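Local structure of CheA (Treponema denticola, 6Y1Y) at residues Ser26-Leu37 with Phe93-Phe104. The protein is the dimerization domain of a chemotaxis histidine kinase that probably autophosphorylates and passes signals from chemoreceptors to the flagellar motors. Numbering follows the deposited sequence.
Sequences SLNQSTIEFAEL and FDSLMKAAVTKF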
ATOM      1  N   SER B  26       5.241  -8.033 -13.741  1.00 12.99           N
ATOM      2  CA  SER B  26       4.302  -6.994 -13.339  1.00 13.26           C
ATOM      3  C   SER B  26       4.150  -6.962 -11.824  1.00 14.24           C
ATOM      4  O   SER B  26       4.111  -5.886 -11.217  1.00 13.52           O
ATOM      5  CB  SER B  26       2.956  -7.236 -14.018  1.00 15.20           C
ATOM      6  OG  SER B  26       1.942  -6.376 -13.520  1.00 18.23           O
ATOM      7  N   LEU B  27       4.131  -8.134 -11.190  1.00 12.40           N
ATOM      8  CA  LEU B  27       4.050  -8.195  -9.735  1.00 12.51           C
ATOM      9  C   LEU B  27       5.291  -7.591  -9.104  1.00 13.11           C
ATOM     10  O   LEU B  27       5.201  -6.915  -8.075  1.00 11.94           O
ATOM     11  CB  LEU B  27       3.860  -9.645  -9.275  1.00 11.52           C
ATOM     12  CG  LEU B  27       2.473 -10.205  -9.578  1.00 10.70           C
ATOM     13  CD1 LEU B  27       2.463 -11.718  -9.499  1.00 13.63           C
ATOM     14  CD2 LEU B  27       1.429  -9.620  -8.626  1.00 14.14           C
ATOM     15  N   ASN B  28       6.463  -7.817  -9.705  1.00 13.45           N
ATOM     16  CA  ASN B  28       7.674  -7.180  -9.201  1.00 13.47           C
ATOM     17  C   ASN B  28       7.550  -5.659  -9.230  1.00 14.49           C
ATOM     18  O   ASN B  28       7.910  -4.985  -8.260  1.00 14.28           O
ATOM     19  CB  ASN B  28       8.891  -7.637 -10.009  1.00 13.86           C
ATOM     20  CG  ASN B  28      10.178  -6.997  -9.533  1.00 15.17           C
ATOM     21  OD1 ASN B  28      10.610  -7.190  -8.384  1.00 16.32           O
ATOM     22  ND2 ASN B  28      10.797  -6.213 -10.409  1.00 17.75           N
ATOM     23  N   GLN B  29       7.023  -5.101 -10.323  1.00 12.57           N
ATOM     24  CA  GLN B  29       6.831  -3.657 -10.380  1.00 13.30           C
ATOM     25  C   GLN B  29       5.852  -3.192  -9.312  1.00 15.42           C
ATOM     26  O   GLN B  29       6.017  -2.097  -8.759  1.00 13.69           O
ATOM     27  CB  GLN B  29       6.379  -3.245 -11.774  1.00 16.91           C
ATOM     28  CG  GLN B  29       7.514  -3.328 -12.805  1.00 20.51           C
ATOM     29  CD  GLN B  29       8.753  -2.535 -12.387  1.00 22.01           C
ATOM     30  OE1 GLN B  29       9.848  -3.083 -12.272  1.00 25.19           O
ATOM     31  NE2 GLN B  29       8.577  -1.242 -12.152  1.00 23.98           N
ATOM     32  N   SER B  30       4.855  -4.021  -8.985  1.00 10.71           N
ATOM     33  CA  SER B  30       3.919  -3.641  -7.927  1.00 10.16           C
ATOM     34  C   SER B  30       4.600  -3.641  -6.568  1.00 11.16           C
ATOM     35  O   SER B  30       4.289  -2.795  -5.727  1.00 10.19           O
ATOM     36  CB  SER B  30       2.725  -4.591  -7.896  1.00 10.91           C
ATOM     37  OG  SER B  30       1.752  -4.248  -8.871  1.00 13.00           O
ATOM     38  N   THR B  31       5.555  -4.551  -6.327  1.00 12.22           N
ATOM     39  CA  THR B  31       6.281  -4.474  -5.058  1.00 13.44           C
ATOM     40  C   THR B  31       7.066  -3.169  -4.972  1.00 13.72           C
ATOM     41  O   THR B  31       7.163  -2.571  -3.894  1.00 12.94           O
ATOM     42  CB  THR B  31       7.226  -5.667  -4.855  1.00 12.43           C
ATOM     43  OG1 THR B  31       8.336  -5.562  -5.757  1.00 14.04           O
ATOM     44  CG2 THR B  31       6.498  -6.997  -5.052  1.00 14.47           C
ATOM     45  N   ILE B  32       7.636  -2.723  -6.094  1.00 13.58           N
ATOM     46  CA  ILE B  32       8.387  -1.469  -6.115  1.00 13.63           C
ATOM     47  C   ILE B  32       7.447  -0.293  -5.919  1.00 14.30           C
ATOM     48  O   ILE B  32       7.768   0.670  -5.206  1.00 14.05           O
ATOM     49  CB  ILE B  32       9.184  -1.359  -7.426  1.00 13.60           C
ATOM     50  CG1 ILE B  32      10.288  -2.419  -7.444  1.00 18.45           C
ATOM     51  CG2 ILE B  32       9.758   0.039  -7.576  1.00 17.08           C
ATOM     52  CD1 ILE B  32      10.650  -2.886  -8.837  1.00 17.89           C
ATOM     53  N   GLU B  33       6.266  -0.359  -6.532  1.00 12.49           N
ATOM     54  CA  GLU B  33       5.280   0.703  -6.366  1.00 13.73           C
ATOM     55  C   GLU B  33       4.889   0.865  -4.903  1.00 15.04           C
ATOM     56  O   GLU B  33       4.827   1.992  -4.386  1.00 12.31           O
ATOM     57  CB  GLU B  33       4.057   0.396  -7.232  1.00 12.78           C
ATOM     58  CG  GLU B  33       3.013   1.477  -7.256  1.00 17.14           C
ATOM     59  CD  GLU B  33       2.028   1.321  -8.399  1.00 22.54           C
ATOM     60  OE1 GLU B  33       1.917   0.209  -8.962  1.00 16.98           O
ATOM     61  OE2 GLU B  33       1.355   2.321  -8.732  1.00 29.18           O
ATOM     62  N   PHE B  34       4.650  -0.247  -4.203  1.00 11.52           N
ATOM     63  CA  PHE B  34       4.262  -0.129  -2.804  1.00 11.24           C
ATOM     64  C   PHE B  34       5.443   0.277  -1.931  1.00 12.27           C
ATOM     65  O   PHE B  34       5.253   0.963  -0.922  1.00 10.76           O
ATOM     66  CB  PHE B  34       3.638  -1.431  -2.300  1.00 11.83           C
ATOM     67  CG  PHE B  34       2.238  -1.663  -2.799  1.00  9.51           C
ATOM     68  CD1 PHE B  34       1.215  -0.777  -2.478  1.00 11.61           C
ATOM     69  CD2 PHE B  34       1.941  -2.788  -3.560  1.00  9.84           C
ATOM     70  CE1 PHE B  34      -0.075  -0.990  -2.937  1.00 12.39           C
ATOM     71  CE2 PHE B  34       0.658  -3.005  -4.029  1.00 11.03           C
ATOM     72  CZ  PHE B  34      -0.352  -2.107  -3.713  1.00 10.88           C
ATOM     73  N   ALA B  35       6.664  -0.142  -2.282  1.00 12.61           N
ATOM     74  CA  ALA B  35       7.817   0.344  -1.530  1.00 15.23           C
ATOM     75  C   ALA B  35       7.974   1.851  -1.684  1.00 15.47           C
ATOM     76  O   ALA B  35       8.278   2.548  -0.710  1.00 15.79           O
ATOM     77  CB  ALA B  35       9.093  -0.374  -1.967  1.00 14.87           C
ATOM     78  N   GLU B  36       7.760   2.374  -2.901  1.00 13.80           N
ATOM     79  CA  GLU B  36       7.791   3.822  -3.117  1.00 14.01           C
ATOM     80  C   GLU B  36       6.700   4.523  -2.319  1.00 13.45           C
ATOM     81  O   GLU B  36       6.917   5.615  -1.778  1.00 13.95           O
ATOM     82  CB  GLU B  36       7.608   4.151  -4.601  1.00 13.46           C
ATOM     83  CG  GLU B  36       8.701   3.671  -5.540  1.00 24.36           C
ATOM     84  CD  GLU B  36       8.350   3.935  -6.998  1.00 28.15           C
ATOM     85  OE1 GLU B  36       7.191   4.330  -7.268  1.00 33.51           O
ATOM     86  OE2 GLU B  36       9.221   3.748  -7.874  1.00 32.46           O
ATOM     87  N   LEU B  37       5.511   3.923  -2.268  1.00 11.85           N
ATOM     88  CA  LEU B  37       4.411   4.507  -1.506  1.00 10.38           C
ATOM     89  C   LEU B  37       4.701   4.494  -0.009  1.00 11.32           C
ATOM     90  O   LEU B  37       4.354   5.445   0.702  1.00 11.36           O
ATOM     91  CB  LEU B  37       3.114   3.765  -1.824  1.00 12.31           C
ATOM     92  CG  LEU B  37       2.482   4.149  -3.168  1.00 11.81           C
ATOM     93  CD1 LEU B  37       1.415   3.152  -3.584  1.00 16.09           C
ATOM     94  CD2 LEU B  37       1.884   5.547  -3.070  1.00 14.26           C
ATOM     95  N   PHE B  93      -1.869  10.932  -2.468  1.00 10.06           N
ATOM     96  CA  PHE B  93      -1.512   9.608  -1.961  1.00  8.11           C
ATOM     97  C   PHE B  93      -2.687   8.642  -2.007  1.00  9.91           C
ATOM     98  O   PHE B  93      -2.523   7.482  -2.391  1.00 10.56           O
ATOM     99  CB  PHE B  93      -0.973   9.698  -0.529  1.00  9.12           C
ATOM    100  CG  PHE B  93      -0.350   8.410  -0.035  1.00  7.62           C
ATOM    101  CD1 PHE B  93      -1.130   7.422   0.564  1.00 10.09           C
ATOM    102  CD2 PHE B  93       1.012   8.186  -0.174  1.00 10.15           C
ATOM    103  CE1 PHE B  93      -0.558   6.229   1.010  1.00  8.97           C
ATOM    104  CE2 PHE B  93       1.583   6.996   0.276  1.00 10.58           C
ATOM    105  CZ  PHE B  93       0.804   6.024   0.856  1.00  9.24           C
ATOM    106  N   ASP B  94      -3.878   9.084  -1.586  1.00 10.40           N
ATOM    107  CA  ASP B  94      -4.991   8.139  -1.509  1.00 11.35           C
ATOM    108  C   ASP B  94      -5.292   7.540  -2.884  1.00 11.92           C
ATOM    109  O   ASP B  94      -5.496   6.327  -3.000  1.00 12.13           O
ATOM    110  CB  ASP B  94      -6.242   8.782  -0.870  1.00 13.02           C
ATOM    111  CG  ASP B  94      -6.644  10.130  -1.479  1.00 18.96           C
ATOM    112  OD1 ASP B  94      -6.066  10.595  -2.475  1.00 15.87           O
ATOM    113  OD2 ASP B  94      -7.585  10.751  -0.929  1.00 17.31           O
ATOM    114  N   SER B  95      -5.266   8.366  -3.933  1.00 11.18           N
ATOM    115  CA  SER B  95      -5.522   7.900  -5.297  1.00 13.16           C
ATOM    116  C   SER B  95      -4.398   7.012  -5.812  1.00 12.84           C
ATOM    117  O   SER B  95      -4.655   5.986  -6.455  1.00 12.46           O
ATOM    118  CB  SER B  95      -5.690   9.102  -6.229  1.00 16.03           C
ATOM    119  OG  SER B  95      -7.003   9.609  -6.166  1.00 31.29           O
ATOM    120  N   LEU B  96      -3.146   7.394  -5.540  1.00  9.87           N
ATOM    121  CA  LEU B  96      -1.995   6.597  -5.958  1.00 12.52           C
ATOM    122  C   LEU B  96      -1.992   5.228  -5.288  1.00 10.84           C
ATOM    123  O   LEU B  96      -1.698   4.210  -5.936  1.00 11.94           O
ATOM    124  CB  LEU B  96      -0.699   7.335  -5.641  1.00 13.08           C
ATOM    125  CG  LEU B  96      -0.462   8.662  -6.353  1.00 13.29           C
ATOM    126  CD1 LEU B  96       0.798   9.299  -5.796  1.00 17.56           C
ATOM    127  CD2 LEU B  96      -0.346   8.442  -7.854  1.00 18.09           C
ATOM    128  N   MET B  97      -2.299   5.185  -3.987  1.00 10.36           N
ATOM    129  CA  MET B  97      -2.385   3.913  -3.271  1.00  9.33           C
ATOM    130  C   MET B  97      -3.497   3.043  -3.840  1.00 10.14           C
ATOM    131  O   MET B  97      -3.301   1.847  -4.094  1.00  9.94           O
ATOM    132  CB  MET B  97      -2.607   4.175  -1.781  1.00 10.94           C
ATOM    133  CG  MET B  97      -2.732   2.926  -0.968  1.00 13.35           C
ATOM    134  SD  MET B  97      -1.106   2.245  -0.640  1.00 14.95           S
ATOM    135  CE  MET B  97      -1.584   0.863   0.401  1.00 11.95           C
ATOM    136  N   LYS B  98      -4.676   3.631  -4.066  1.00  9.53           N
ATOM    137  CA  LYS B  98      -5.777   2.844  -4.609  1.00 10.25           C
ATOM    138  C   LYS B  98      -5.422   2.268  -5.975  1.00  9.62           C
ATOM    139  O   LYS B  98      -5.692   1.098  -6.253  1.00  9.22           O
ATOM    140  CB  LYS B  98      -7.048   3.692  -4.702  1.00 10.33           C
ATOM    141  CG  LYS B  98      -8.266   2.808  -4.943  1.00 13.97           C
ATOM    142  CD  LYS B  98      -9.571   3.580  -4.941  1.00 12.95           C
ATOM    143  CE  LYS B  98     -10.716   2.600  -5.117  1.00 17.23           C
ATOM    144  NZ  LYS B  98     -12.049   3.267  -5.171  1.00 18.99           N
ATOM    145  N   ALA B  99      -4.812   3.072  -6.839  1.00  9.33           N
ATOM    146  CA  ALA B  99      -4.434   2.571  -8.158  1.00  9.07           C
ATOM    147  C   ALA B  99      -3.421   1.438  -8.050  1.00  8.69           C
ATOM    148  O   ALA B  99      -3.475   0.478  -8.823  1.00 10.20           O
ATOM    149  CB  ALA B  99      -3.888   3.715  -9.018  1.00 12.44           C
ATOM    150  N   ALA B 100      -2.486   1.538  -7.104  1.00  9.60           N
ATOM    151  CA  ALA B 100      -1.503   0.477  -6.941  1.00  9.06           C
ATOM    152  C   ALA B 100      -2.168  -0.818  -6.488  1.00  8.45           C
ATOM    153  O   ALA B 100      -1.799  -1.907  -6.958  1.00 10.69           O
ATOM    154  CB  ALA B 100      -0.425   0.910  -5.948  1.00  8.02           C
ATOM    155  N   VAL B 101      -3.163  -0.722  -5.590  1.00  7.79           N
ATOM    156  CA  VAL B 101      -3.909  -1.909  -5.165  1.00  9.57           C
ATOM    157  C   VAL B 101      -4.659  -2.513  -6.343  1.00  8.69           C
ATOM    158  O   VAL B 101      -4.634  -3.731  -6.557  1.00  8.47           O
ATOM    159  CB  VAL B 101      -4.874  -1.571  -4.005  1.00  8.18           C
ATOM    160  CG1 VAL B 101      -5.743  -2.791  -3.663  1.00 11.27           C
ATOM    161  CG2 VAL B 101      -4.099  -1.099  -2.774  1.00 11.92           C
ATOM    162  N   THR B 102      -5.304  -1.671  -7.150  1.00  9.29           N
ATOM    163  CA  THR B 102      -6.063  -2.167  -8.298  1.00  8.50           C
ATOM    164  C   THR B 102      -5.174  -2.927  -9.281  1.00  9.47           C
ATOM    165  O   THR B 102      -5.553  -4.004  -9.771  1.00  9.34           O
ATOM    166  CB  THR B 102      -6.748  -0.979  -8.975  1.00  8.50           C
ATOM    167  OG1 THR B 102      -7.788  -0.499  -8.107  1.00 10.84           O
ATOM    168  CG2 THR B 102      -7.335  -1.380 -10.329  1.00 10.76           C
ATOM    169  N   LYS B 103      -3.991  -2.390  -9.577  1.00  8.74           N
ATOM    170  CA  LYS B 103      -3.069  -3.068 -10.484  1.00  9.68           C
ATOM    171  C   LYS B 103      -2.605  -4.404  -9.909  1.00  9.70           C
ATOM    172  O   LYS B 103      -2.570  -5.424 -10.616  1.00 10.60           O
ATOM    173  CB  LYS B 103      -1.877  -2.156 -10.759  1.00 10.82           C
ATOM    174  CG  LYS B 103      -0.803  -2.784 -11.617  1.00 17.22           C
ATOM    175  CD  LYS B 103       0.376  -1.845 -11.788  1.00 19.47           C
ATOM    176  CE  LYS B 103       1.498  -2.527 -12.571  1.00 29.28           C
ATOM    177  NZ  LYS B 103       2.583  -1.575 -12.949  1.00 33.07           N
ATOM    178  N   PHE B 104      -2.250  -4.417  -8.623  1.00  9.27           N
ATOM    179  CA  PHE B 104      -1.828  -5.655  -7.974  1.00 11.49           C
ATOM    180  C   PHE B 104      -2.940  -6.705  -8.014  1.00 10.32           C
ATOM    181  O   PHE B 104      -2.700  -7.861  -8.381  1.00 11.31           O
ATOM    182  CB  PHE B 104      -1.392  -5.323  -6.540  1.00  9.86           C
ATOM    183  CG  PHE B 104      -0.960  -6.512  -5.711  1.00  9.69           C
ATOM    184  CD1 PHE B 104      -0.512  -7.683  -6.293  1.00 10.38           C
ATOM    185  CD2 PHE B 104      -0.956  -6.422  -4.333  1.00 10.39           C
ATOM    186  CE1 PHE B 104      -0.116  -8.762  -5.503  1.00 12.60           C
ATOM    187  CE2 PHE B 104      -0.554  -7.501  -3.538  1.00  9.13           C
ATOM    188  CZ  PHE B 104      -0.136  -8.667  -4.127  1.00 12.12           C
TER
HETATM  189  O   HOH W   1       0.785  -2.045  -8.145  1.00 13.85           O
HETATM  190  O   HOH W   2      -0.026   4.441  -8.033  1.00 23.20           O
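Segments 26-37 and 93-104, of helices 7-67 and 93-125, run antiparallel, their axes at 160° and 10.0 Å apart at closest approach, with Ser-30 level with Phe-104, Glu-33 with Ala-100 and Leu-37 with Met-97. Phe-34 is a knob in the hole formed by Met-97, Ala-100, Val-101 and Phe-104. Its CG lies anti to the carbonyl carbon (chi1 -75°), and the ring reaches across until CE1 is 3.6 Å from CB of Ala-100. Met-97 SD meets the edge of this ring, a Met-aromatic contact 5.3 Å from the ring centroid. Leu-37 fills the next hole, among Phe-93, Leu-96, Met-97 and Ala-100: CD1 packs 3.7 Å from Ala-100 CB, while CD2 turns to Phe-93 CE2. At the other end, Leu-27 CD2 touches the edge of the Phe-104 ring, 3.6 Å from CE1. Beside this apolar row, two waters link the helices. One accepts from Ser-30 OG and donates to Glu-33 OE1 and, at 2.8 Å, to the carbonyl O of Ala-100; the other donates to Glu-33 OE2 and to Leu-96 O. Glu-33, extended with CG anti to its backbone N (chi1 -175°), lays its carboxylate against the Ala-100 methyl, and each oxygen accepts from a different one of these waters. Lys-103 passes its aliphatic chain along Ser-30, and its NZ stays 4.4 Å from Glu-33 OE1, too far for a salt bridge. Phe-34 and Phe-104 each stack on their own counterparts in the second subunit, and Met-97 packs on its counterpart there. Two consecutive knobs-into-holes between antiparallel helices, with aromatic rings stacked across the subunit interface, fit the helical-hairpin, coiled-coil dimerization domain of CheA, whose two subunits pair as a four-helix bundle.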